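Local coordinates for protein PcaV transcriptional regulator (Streptomyces coelicolor, PDB 4G9Y) that binds 3,4-dihydroxybenzoate and probably binds DNA as a MarR-family winged helix-turn-helix transcription factor, at residues 22-27 with 115-120; 39-44 with 104-109; 82-87 with 94-99. All blocks are in the same frame, centred on the assembly; numbering follows the deposited sequence.

In the fold
Contacts 1 and 2 both use helix 100-121, the long helix that joins the DNA-binding domain of a MarR-type regulator to its dimerization end, and contact 3 is the hairpin that precedes it. Contact 1 packs the C-terminal part of this helix against helix 13-31, and contact 2 packs its earlier turns against helix 38-49; the centres of contacts 1 and 2 lie about 16 Å apart. Contact 3 pairs strands 82-86 and 94-98, the second of which leads into helix 100-121; it lies about 31 Å from contact 1 between centres. Along the chain the contacts are nested, 3 inside 2 inside 1. Contacts 2 and 3 touch through Leu44 and Leu98, whereas contact 1, holding the ligand residue His24, stays clear of both.

Contact 1 of 3, residues 22-27 with 115-120; sequences QAHYLL and RMNQVF
Met116 meets both Leu27 and His24 where helix 100-121 packs on helix 13-31, in the helical dimerization region of the MarR fold. The segment axes come within 10.6 Å and run at 140° to each other. The side chain of Met116 is bent at chi2 and chi3; its CG lies 3.9 Å from Leu27 CB, while SD sits obliquely to the His24 ring, 4.3 Å from the centroid. Asn117, on the next position, turns its amide nearly coplanar with that imidazole. Its OD1 accepts a hydrogen bond from His24 NE2 at 2.9 Å, with the donor in the carbonyl plane and the oxygen in the ring plane, which, with the Phe120 stack, would restrict the rotation of the ring. Val119 adds a looser touch of CG1 on Leu27 CD1. Phe120 closes the contact: Leu27 CD1 reaches the edge of its ring, and Ala23 CB approaches CE1. His24 is one of the residues that bind 3,4-dihydroxybenzoate, though no ligand is bound to this chain here. The second subunit also packs on this site, with Gly14 of that subunit against His24 and Val139 of that subunit against Phe120. In His24, chi1 (-171°) puts CG anti to the backbone N, beside the carbonyl carbon. The edge of its ring meets the face of Phe120 in a T-shaped stack, planes at 90°, and His24 CD2 lies 3.8 Å above the centre of the Phe120 ring.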
loop_
_atom_site.group_PDB
_atom_site.type_symbol
_atom_site.label_atom_id
_atom_site.label_comp_id
_atom_site.label_asym_id
_atom_site.label_seq_id
_atom_site.Cartn_x
_atom_site.Cartn_y
_atom_site.Cartn_z
ATOM N N GLN A 22 -5.030 3.638 -1.400
ATOM C CA GLN A 22 -5.088 4.803 -0.523
ATOM C C GLN A 22 -6.505 5.343 -0.354
ATOM O O GLN A 22 -6.879 5.797 0.722
ATOM C CB GLN A 22 -4.180 5.909 -1.059
ATOM C CG GLN A 22 -2.709 5.538 -0.966
ATOM C CD GLN A 22 -1.778 6.618 -1.502
ATOM O OE1 GLN A 22 -2.222 7.685 -1.948
ATOM N NE2 GLN A 22 -0.474 6.347 -1.455
ATOM N N ALA A 23 -7.282 5.314 -1.429
ATOM C CA ALA A 23 -8.669 5.746 -1.352
ATOM C C ALA A 23 -9.460 4.858 -0.391
ATOM O O ALA A 23 -10.294 5.345 0.363
ATOM C CB ALA A 23 -9.300 5.733 -2.743
ATOM N N HIS A 24 -9.195 3.557 -0.399
ATOM C CA HIS A 24 -9.897 2.671 0.532
ATOM C C HIS A 24 -9.470 2.951 1.981
ATOM O O HIS A 24 -10.290 2.959 2.902
ATOM C CB HIS A 24 -9.646 1.203 0.183
ATOM C CG HIS A 24 -10.510 0.263 0.954
ATOM N ND1 HIS A 24 -10.147 -0.239 2.183
ATOM C CD2 HIS A 24 -11.745 -0.226 0.696
ATOM C CE1 HIS A 24 -11.116 -1.011 2.643
ATOM N NE2 HIS A 24 -12.095 -1.024 1.757
ATOM N N TYR A 25 -8.177 3.192 2.174
ATOM C CA TYR A 25 -7.642 3.523 3.498
ATOM C C TYR A 25 -8.256 4.822 4.012
ATOM O O TYR A 25 -8.605 4.935 5.191
ATOM C CB TYR A 25 -6.111 3.637 3.430
ATOM C CG TYR A 25 -5.436 4.028 4.727
ATOM C CD1 TYR A 25 -5.079 5.346 4.980
ATOM C CD2 TYR A 25 -5.140 3.068 5.694
ATOM C CE1 TYR A 25 -4.452 5.700 6.169
ATOM C CE2 TYR A 25 -4.516 3.409 6.875
ATOM C CZ TYR A 25 -4.176 4.726 7.111
ATOM O OH TYR A 25 -3.553 5.064 8.288
ATOM N N LEU A 26 -8.406 5.797 3.123
ATOM C CA LEU A 26 -9.060 7.061 3.482
ATOM C C LEU A 26 -10.503 6.835 3.937
ATOM O O LEU A 26 -10.939 7.398 4.939
ATOM C CB LEU A 26 -9.015 8.052 2.308
ATOM C CG LEU A 26 -9.834 9.337 2.470
ATOM C CD1 LEU A 26 -9.220 10.244 3.520
ATOM C CD2 LEU A 26 -9.995 10.071 1.139
ATOM N N LEU A 27 -11.246 5.999 3.217
ATOM C CA LEU A 27 -12.640 5.756 3.588
ATOM C C LEU A 27 -12.759 4.963 4.883
ATOM O O LEU A 27 -13.697 5.161 5.652
ATOM C CB LEU A 27 -13.397 5.037 2.472
ATOM C CG LEU A 27 -13.974 5.892 1.341
ATOM C CD1 LEU A 27 -15.041 5.089 0.621
ATOM C CD2 LEU A 27 -14.555 7.205 1.866
ATOM N N ARG A 115 -21.197 -0.809 5.265
ATOM C CA ARG A 115 -21.668 0.418 4.649
ATOM C C ARG A 115 -20.538 1.093 3.869
ATOM O O ARG A 115 -20.742 1.610 2.758
ATOM C CB ARG A 115 -22.239 1.355 5.720
ATOM C CG ARG A 115 -22.973 2.574 5.182
ATOM C CD ARG A 115 -24.372 2.697 5.787
ATOM N NE ARG A 115 -24.338 2.818 7.243
ATOM C CZ ARG A 115 -24.839 1.923 8.091
ATOM N NH1 ARG A 115 -25.433 0.821 7.646
ATOM N NH2 ARG A 115 -24.748 2.135 9.395
ATOM N N MET A 116 -19.346 1.081 4.451
ATOM C CA MET A 116 -18.207 1.746 3.837
ATOM C C MET A 116 -17.835 1.108 2.506
ATOM O O MET A 116 -17.594 1.806 1.520
ATOM C CB MET A 116 -17.000 1.754 4.778
ATOM C CG MET A 116 -15.787 2.450 4.184
ATOM S SD MET A 116 -14.741 1.290 3.271
ATOM C CE MET A 116 -14.129 0.228 4.594
ATOM N N ASN A 117 -17.779 -0.216 2.473
ATOM C CA ASN A 117 -17.462 -0.914 1.231
ATOM C C ASN A 117 -18.528 -0.760 0.145
ATOM O O ASN A 117 -18.213 -0.743 -1.037
ATOM C CB ASN A 117 -17.164 -2.390 1.494
ATOM C CG ASN A 117 -15.794 -2.587 2.076
ATOM O OD1 ASN A 117 -14.816 -1.976 1.618
ATOM N ND2 ASN A 117 -15.707 -3.400 3.113
ATOM N N GLN A 118 -19.783 -0.639 0.546
ATOM C CA GLN A 118 -20.852 -0.347 -0.404
ATOM C C GLN A 118 -20.675 1.062 -0.987
ATOM O O GLN A 118 -20.814 1.269 -2.187
ATOM C CB GLN A 118 -22.218 -0.502 0.277
ATOM C CG GLN A 118 -23.300 0.400 -0.289
ATOM C CD GLN A 118 -24.679 0.048 0.236
ATOM O OE1 GLN A 118 -24.826 -0.830 1.089
ATOM N NE2 GLN A 118 -25.698 0.729 -0.276
ATOM N N VAL A 119 -20.348 2.031 -0.136
ATOM C CA VAL A 119 -20.044 3.382 -0.608
ATOM C C VAL A 119 -18.791 3.445 -1.511
ATOM O O VAL A 119 -18.767 4.150 -2.519
ATOM C CB VAL A 119 -19.943 4.368 0.588
ATOM C CG1 VAL A 119 -19.349 5.708 0.164
ATOM C CG2 VAL A 119 -21.310 4.557 1.229
ATOM N N PHE A 120 -17.752 2.699 -1.156
ATOM C CA PHE A 120 -16.542 2.597 -1.981
ATOM C C PHE A 120 -16.816 2.164 -3.438
ATOM O O PHE A 120 -16.228 2.707 -4.389
ATOM C CB PHE A 120 -15.570 1.611 -1.310
ATOM C CG PHE A 120 -14.216 1.517 -1.965
ATOM C CD1 PHE A 120 -13.348 2.595 -1.955
ATOM C CD2 PHE A 120 -13.795 0.328 -2.541
ATOM C CE1 PHE A 120 -12.080 2.497 -2.524
ATOM C CE2 PHE A 120 -12.525 0.217 -3.128
ATOM C CZ PHE A 120 -11.664 1.303 -3.113
#

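Contact 2 of 3, residues 39-44 with 104-109; sequences PQYAVL and RVHRRL
Tyr41 and His106 bring their rings together between helix 38-49 and helix 100-121, whose segments run at 117° to each other with axes 10.1 Å apart at closest approach. The aromatic planes are only 8° from parallel, with centroids 5.1 Å from each other, but offset so far that little of one ring lies over the other. The nearest carbons are Tyr41 CE1 and His106 CD2, at 3.5 Å. Both side chains carry CG anti to the backbone N, beside the carbonyl carbon (chi1 175° for Tyr41).

The polar ends lie close as well, Tyr41 OH being 3.3 Å from His106 NE2. That nitrogen has a hydrogen-bonded partner in Asn45, one residue beyond segment 39-44, so the imidazole is tied to the same helix that carries the tyrosine. The His106 carbonyl oxygen lies at the edge of the Tyr41 ring, in its plane.

Apolar contacts add to the ring pair. Leu109 and Tyr41 run alongside in opposite senses, with Leu109 CB 3.8 Å from Tyr41 CD1. Leu44 CD1 meets Val105 CG1 at 4.2 Å, and the CB atoms of Leu44 and His106 stand equally far apart. Beyond the segments, Leu109 also packs on Val32 and Thr36, and Val105 on Leu81.

The ligand residue Ser38 lies about 6 Å from Tyr41 between side chains. This is the packing of the winged helix-turn-helix domain of a MarR regulator onto the long helix that leads to its dimerization region.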
loop_
_atom_site.group_PDB
_atom_site.type_symbol
_atom_site.label_atom_id
_atom_site.label_comp_id
_atom_site.label_asym_id
_atom_site.label_seq_id
_atom_site.Cartn_x
_atom_site.Cartn_y
_atom_site.Cartn_z
ATOM N N PRO A 39 -6.163 -4.023 10.421
ATOM C CA PRO A 39 -5.583 -5.228 11.037
ATOM C C PRO A 39 -6.119 -5.490 12.451
ATOM O O PRO A 39 -6.329 -6.642 12.828
ATOM C CB PRO A 39 -4.085 -4.897 11.101
ATOM C CG PRO A 39 -3.879 -3.887 10.003
ATOM C CD PRO A 39 -5.113 -3.039 10.087
ATOM N N GLN A 40 -6.344 -4.436 13.223
ATOM C CA GLN A 40 -6.910 -4.615 14.546
ATOM C C GLN A 40 -8.296 -5.229 14.456
ATOM O O GLN A 40 -8.631 -6.149 15.210
ATOM C CB GLN A 40 -6.957 -3.287 15.302
ATOM C CG GLN A 40 -5.578 -2.785 15.687
ATOM C CD GLN A 40 -5.574 -1.333 16.139
ATOM O OE1 GLN A 40 -6.624 -0.712 16.275
ATOM N NE2 GLN A 40 -4.380 -0.789 16.388
ATOM N N TYR A 41 -9.103 -4.728 13.528
ATOM C CA TYR A 41 -10.435 -5.289 13.349
ATOM C C TYR A 41 -10.372 -6.758 12.916
ATOM O O TYR A 41 -11.181 -7.580 13.357
ATOM C CB TYR A 41 -11.267 -4.465 12.349
ATOM C CG TYR A 41 -12.593 -5.116 12.090
ATOM C CD1 TYR A 41 -13.679 -4.889 12.926
ATOM C CD2 TYR A 41 -12.749 -6.008 11.033
ATOM C CE1 TYR A 41 -14.904 -5.523 12.695
ATOM C CE2 TYR A 41 -13.952 -6.649 10.809
ATOM C CZ TYR A 41 -15.024 -6.402 11.633
ATOM O OH TYR A 41 -16.212 -7.053 11.371
ATOM N N ALA A 42 -9.432 -7.086 12.030
ATOM C CA ALA A 42 -9.282 -8.471 11.589
ATOM C C ALA A 42 -9.009 -9.413 12.762
ATOM O O ALA A 42 -9.496 -10.557 12.793
ATOM C CB ALA A 42 -8.172 -8.591 10.518
ATOM N N VAL A 43 -8.248 -8.930 13.737
ATOM C CA VAL A 43 -7.985 -9.720 14.945
ATOM C C VAL A 43 -9.258 -9.919 15.779
ATOM O O VAL A 43 -9.557 -11.032 16.215
ATOM C CB VAL A 43 -6.844 -9.089 15.792
ATOM C CG1 VAL A 43 -6.707 -9.787 17.137
ATOM C CG2 VAL A 43 -5.540 -9.164 15.018
ATOM N N LEU A 44 -10.008 -8.846 16.014
ATOM C CA LEU A 44 -11.288 -8.987 16.712
ATOM C C LEU A 44 -12.175 -9.970 15.953
ATOM O O LEU A 44 -12.829 -10.834 16.539
ATOM C CB LEU A 44 -12.011 -7.642 16.812
ATOM C CG LEU A 44 -11.310 -6.492 17.526
ATOM C CD1 LEU A 44 -12.087 -5.192 17.278
ATOM C CD2 LEU A 44 -11.189 -6.791 19.015
ATOM N N ARG A 104 -18.703 -5.894 21.391
ATOM C CA ARG A 104 -19.544 -4.761 21.029
ATOM C C ARG A 104 -18.889 -3.903 19.934
ATOM O O ARG A 104 -19.530 -3.519 18.945
ATOM C CB ARG A 104 -19.819 -3.935 22.289
ATOM C CG ARG A 104 -20.805 -2.789 22.130
ATOM C CD ARG A 104 -21.175 -2.211 23.511
ATOM N NE ARG A 104 -21.848 -3.203 24.360
ATOM C CZ ARG A 104 -21.329 -3.759 25.458
ATOM N NH1 ARG A 104 -20.113 -3.430 25.887
ATOM N NH2 ARG A 104 -22.037 -4.650 26.139
ATOM N N VAL A 105 -17.610 -3.612 20.107
ATOM C CA VAL A 105 -16.862 -2.845 19.120
ATOM C C VAL A 105 -16.819 -3.601 17.784
ATOM O O VAL A 105 -17.018 -3.016 16.713
ATOM C CB VAL A 105 -15.432 -2.516 19.632
ATOM C CG1 VAL A 105 -14.536 -2.019 18.499
ATOM C CG2 VAL A 105 -15.503 -1.477 20.753
ATOM N N HIS A 106 -16.586 -4.907 17.843
ATOM C CA HIS A 106 -16.549 -5.696 16.613
ATOM C C HIS A 106 -17.881 -5.620 15.874
ATOM O O HIS A 106 -17.921 -5.454 14.652
ATOM C CB HIS A 106 -16.172 -7.156 16.886
ATOM C CG HIS A 106 -16.412 -8.062 15.716
ATOM N ND1 HIS A 106 -17.581 -8.776 15.556
ATOM C CD2 HIS A 106 -15.640 -8.357 14.642
ATOM C CE1 HIS A 106 -17.513 -9.482 14.441
ATOM N NE2 HIS A 106 -16.347 -9.243 13.867
ATOM N N ARG A 107 -18.976 -5.744 16.614
ATOM C CA ARG A 107 -20.300 -5.638 16.014
ATOM C C ARG A 107 -20.574 -4.267 15.387
ATOM O O ARG A 107 -21.060 -4.191 14.260
ATOM C CB ARG A 107 -21.395 -5.956 17.042
ATOM C CG ARG A 107 -22.764 -6.205 16.412
ATOM C CD ARG A 107 -23.880 -6.213 17.452
ATOM N NE ARG A 107 -23.424 -6.706 18.752
ATOM C CZ ARG A 107 -23.290 -5.947 19.841
ATOM N NH1 ARG A 107 -22.863 -6.488 20.976
ATOM N NH2 ARG A 107 -23.582 -4.646 19.795
ATOM N N ARG A 108 -20.284 -3.188 16.113
ATOM C CA ARG A 108 -20.533 -1.845 15.595
ATOM C C ARG A 108 -19.673 -1.564 14.362
ATOM O O ARG A 108 -20.157 -1.001 13.379
ATOM C CB ARG A 108 -20.288 -0.766 16.664
ATOM C CG ARG A 108 -21.160 -0.926 17.917
ATOM C CD ARG A 108 -21.188 0.344 18.769
ATOM N NE ARG A 108 -19.852 0.841 19.093
ATOM C CZ ARG A 108 -19.289 0.753 20.295
ATOM N NH1 ARG A 108 -19.945 0.188 21.299
ATOM N NH2 ARG A 108 -18.072 1.240 20.495
ATOM N N LEU A 109 -18.400 -1.945 14.417
ATOM C CA LEU A 109 -17.503 -1.699 13.287
ATOM C C LEU A 109 -17.924 -2.502 12.058
ATOM O O LEU A 109 -17.854 -1.997 10.949
ATOM C CB LEU A 109 -16.048 -1.991 13.653
ATOM C CG LEU A 109 -15.482 -1.010 14.693
ATOM C CD1 LEU A 109 -14.051 -1.328 15.021
ATOM C CD2 LEU A 109 -15.613 0.439 14.247
#

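Contact 3 of 3, residues 82-87 with 94-99; sequences LDKVRD and SLLRLT
Lys84 and Leu96 run alongside in the same sense from one face of the hairpin, Lys84 CG 3.8 Å from Leu96 CD2. The lysine chain is extended beyond CG and passes Ser94, its CE 3.5 Å from Ser94 OG, before NZ hydrogen-bonds to Gln55 OE1. On that face Leu96 also packs on Val73 and Val58, setting the sheet against helices 66-78 and 55-62. Leu82 and Leu98 diverge, yet Leu82 CB still touches Leu98 CD2.

Asp83, Val85, Leu95 and Arg97 occupy the other face. Asp83 crosses Thr99 at about a right angle, its OD2 3.7 Å from Thr99 CG2. Leu95 crosses Asp87 obliquely, CD2 lying 3.9 Å from Asp87 OD2, the oxygen that pairs with Arg93. An alanine in place of Leu95 would probably open a gap beside the Asp87 side chain, which would lose its packing against the two leucine methyls.

Four backbone hydrogen bonds join the strands, two between Asp83 and Arg97 and two between Val85 and Leu95; the straightest, Asp83 N to Arg97 O, is 2.7 Å long. This antiparallel hairpin is the wing of the winged helix-turn-helix domain of MarR-family regulators.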
loop_
_atom_site.group_PDB
_atom_site.type_symbol
_atom_site.label_atom_id
_atom_site.label_comp_id
_atom_site.label_asym_id
_atom_site.label_seq_id
_atom_site.Cartn_x
_atom_site.Cartn_y
_atom_site.Cartn_z
ATOM N N LEU A 82 -9.677 -7.023 24.452
ATOM C CA LEU A 82 -9.346 -8.442 24.523
ATOM C C LEU A 82 -8.538 -8.773 25.758
ATOM O O LEU A 82 -7.880 -7.901 26.333
ATOM C CB LEU A 82 -8.649 -8.940 23.238
ATOM C CG LEU A 82 -7.240 -8.567 22.773
ATOM C CD1 LEU A 82 -6.135 -9.082 23.687
ATOM C CD2 LEU A 82 -7.022 -9.121 21.362
ATOM N N ASP A 83 -8.605 -10.035 26.165
ATOM C CA ASP A 83 -7.813 -10.546 27.277
ATOM C C ASP A 83 -6.865 -11.632 26.783
ATOM O O ASP A 83 -7.133 -12.310 25.794
ATOM C CB ASP A 83 -8.710 -11.113 28.377
ATOM C CG ASP A 83 -9.433 -10.018 29.169
ATOM O OD1 ASP A 83 -8.892 -8.888 29.272
ATOM O OD2 ASP A 83 -10.545 -10.278 29.679
ATOM N N LYS A 84 -5.761 -11.794 27.493
ATOM C CA LYS A 84 -4.704 -12.707 27.092
ATOM C C LYS A 84 -4.395 -13.571 28.297
ATOM O O LYS A 84 -4.171 -13.058 29.390
ATOM C CB LYS A 84 -3.480 -11.894 26.664
ATOM C CG LYS A 84 -2.240 -12.684 26.272
ATOM C CD LYS A 84 -1.257 -11.751 25.560
ATOM C CE LYS A 84 0.041 -12.442 25.176
ATOM N NZ LYS A 84 0.893 -11.561 24.323
ATOM N N VAL A 85 -4.427 -14.883 28.107
ATOM C CA VAL A 85 -4.158 -15.829 29.187
ATOM C C VAL A 85 -3.050 -16.786 28.757
ATOM O O VAL A 85 -3.073 -17.301 27.651
ATOM C CB VAL A 85 -5.422 -16.655 29.524
ATOM C CG1 VAL A 85 -5.077 -17.850 30.382
ATOM C CG2 VAL A 85 -6.461 -15.792 30.207
ATOM N N ARG A 86 -2.071 -17.013 29.621
ATOM C CA ARG A 86 -1.060 -18.024 29.352
ATOM C C ARG A 86 -1.744 -19.389 29.311
ATOM O O ARG A 86 -2.538 -19.715 30.193
ATOM C CB ARG A 86 0.011 -17.987 30.436
ATOM C CG ARG A 86 1.137 -18.972 30.249
ATOM C CD ARG A 86 2.161 -18.791 31.353
ATOM N NE ARG A 86 3.040 -19.948 31.497
ATOM C CZ ARG A 86 2.739 -21.028 32.210
ATOM N NH1 ARG A 86 1.572 -21.104 32.837
ATOM N NH2 ARG A 86 3.600 -22.035 32.293
ATOM N N ASP A 87 -1.463 -20.170 28.272
ATOM C CA ASP A 87 -2.093 -21.481 28.100
ATOM C C ASP A 87 -1.722 -22.407 29.260
ATOM O O ASP A 87 -0.537 -22.634 29.522
ATOM C CB ASP A 87 -1.669 -22.089 26.756
ATOM C CG ASP A 87 -2.456 -23.349 26.382
ATOM O OD1 ASP A 87 -3.138 -23.943 27.245
ATOM O OD2 ASP A 87 -2.376 -23.758 25.202
ATOM N N SER A 94 -0.117 -18.215 24.297
ATOM C CA SER A 94 -1.053 -17.348 25.006
ATOM C C SER A 94 -2.408 -17.388 24.321
ATOM O O SER A 94 -2.488 -17.207 23.114
ATOM C CB SER A 94 -0.541 -15.908 25.019
ATOM O OG SER A 94 0.791 -15.828 25.501
ATOM N N LEU A 95 -3.468 -17.606 25.092
ATOM C CA LEU A 95 -4.813 -17.677 24.531
ATOM C C LEU A 95 -5.471 -16.304 24.578
ATOM O O LEU A 95 -5.378 -15.614 25.588
ATOM C CB LEU A 95 -5.650 -18.675 25.319
ATOM C CG LEU A 95 -4.959 -20.018 25.560
ATOM C CD1 LEU A 95 -5.886 -20.972 26.295
ATOM C CD2 LEU A 95 -4.494 -20.615 24.239
ATOM N N LEU A 96 -6.132 -15.918 23.490
ATOM C CA LEU A 96 -6.745 -14.601 23.381
ATOM C C LEU A 96 -8.250 -14.745 23.345
ATOM O O LEU A 96 -8.778 -15.646 22.696
ATOM C CB LEU A 96 -6.296 -13.908 22.087
ATOM C CG LEU A 96 -4.790 -13.804 21.869
ATOM C CD1 LEU A 96 -4.497 -13.135 20.533
ATOM C CD2 LEU A 96 -4.147 -13.036 23.029
ATOM N N ARG A 97 -8.946 -13.844 24.021
ATOM C CA ARG A 97 -10.396 -13.867 24.023
ATOM C C ARG A 97 -10.914 -12.432 24.061
ATOM O O ARG A 97 -10.346 -11.598 24.758
ATOM C CB ARG A 97 -10.852 -14.635 25.256
ATOM C CG ARG A 97 -12.320 -14.911 25.327
ATOM C CD ARG A 97 -12.600 -15.838 26.498
ATOM N NE ARG A 97 -11.861 -17.092 26.362
ATOM C CZ ARG A 97 -12.346 -18.185 25.780
ATOM N NH1 ARG A 97 -13.579 -18.190 25.283
ATOM N NH2 ARG A 97 -11.599 -19.277 25.699
ATOM N N LEU A 98 -11.974 -12.129 23.311
ATOM C CA LEU A 98 -12.550 -10.780 23.354
ATOM C C LEU A 98 -13.228 -10.526 24.693
ATOM O O LEU A 98 -13.721 -11.453 25.320
ATOM C CB LEU A 98 -13.571 -10.586 22.242
ATOM C CG LEU A 98 -12.969 -10.694 20.841
ATOM C CD1 LEU A 98 -13.965 -10.235 19.831
ATOM C CD2 LEU A 98 -11.713 -9.845 20.774
ATOM N N THR A 99 -13.242 -9.270 25.122
ATOM C CA THR A 99 -14.014 -8.870 26.287
ATOM C C THR A 99 -15.418 -8.558 25.797
ATOM O O THR A 99 -15.652 -8.522 24.589
ATOM C CB THR A 99 -13.425 -7.604 26.915
ATOM O OG1 THR A 99 -13.463 -6.537 25.953
ATOM C CG2 THR A 99 -11.980 -7.842 27.345
#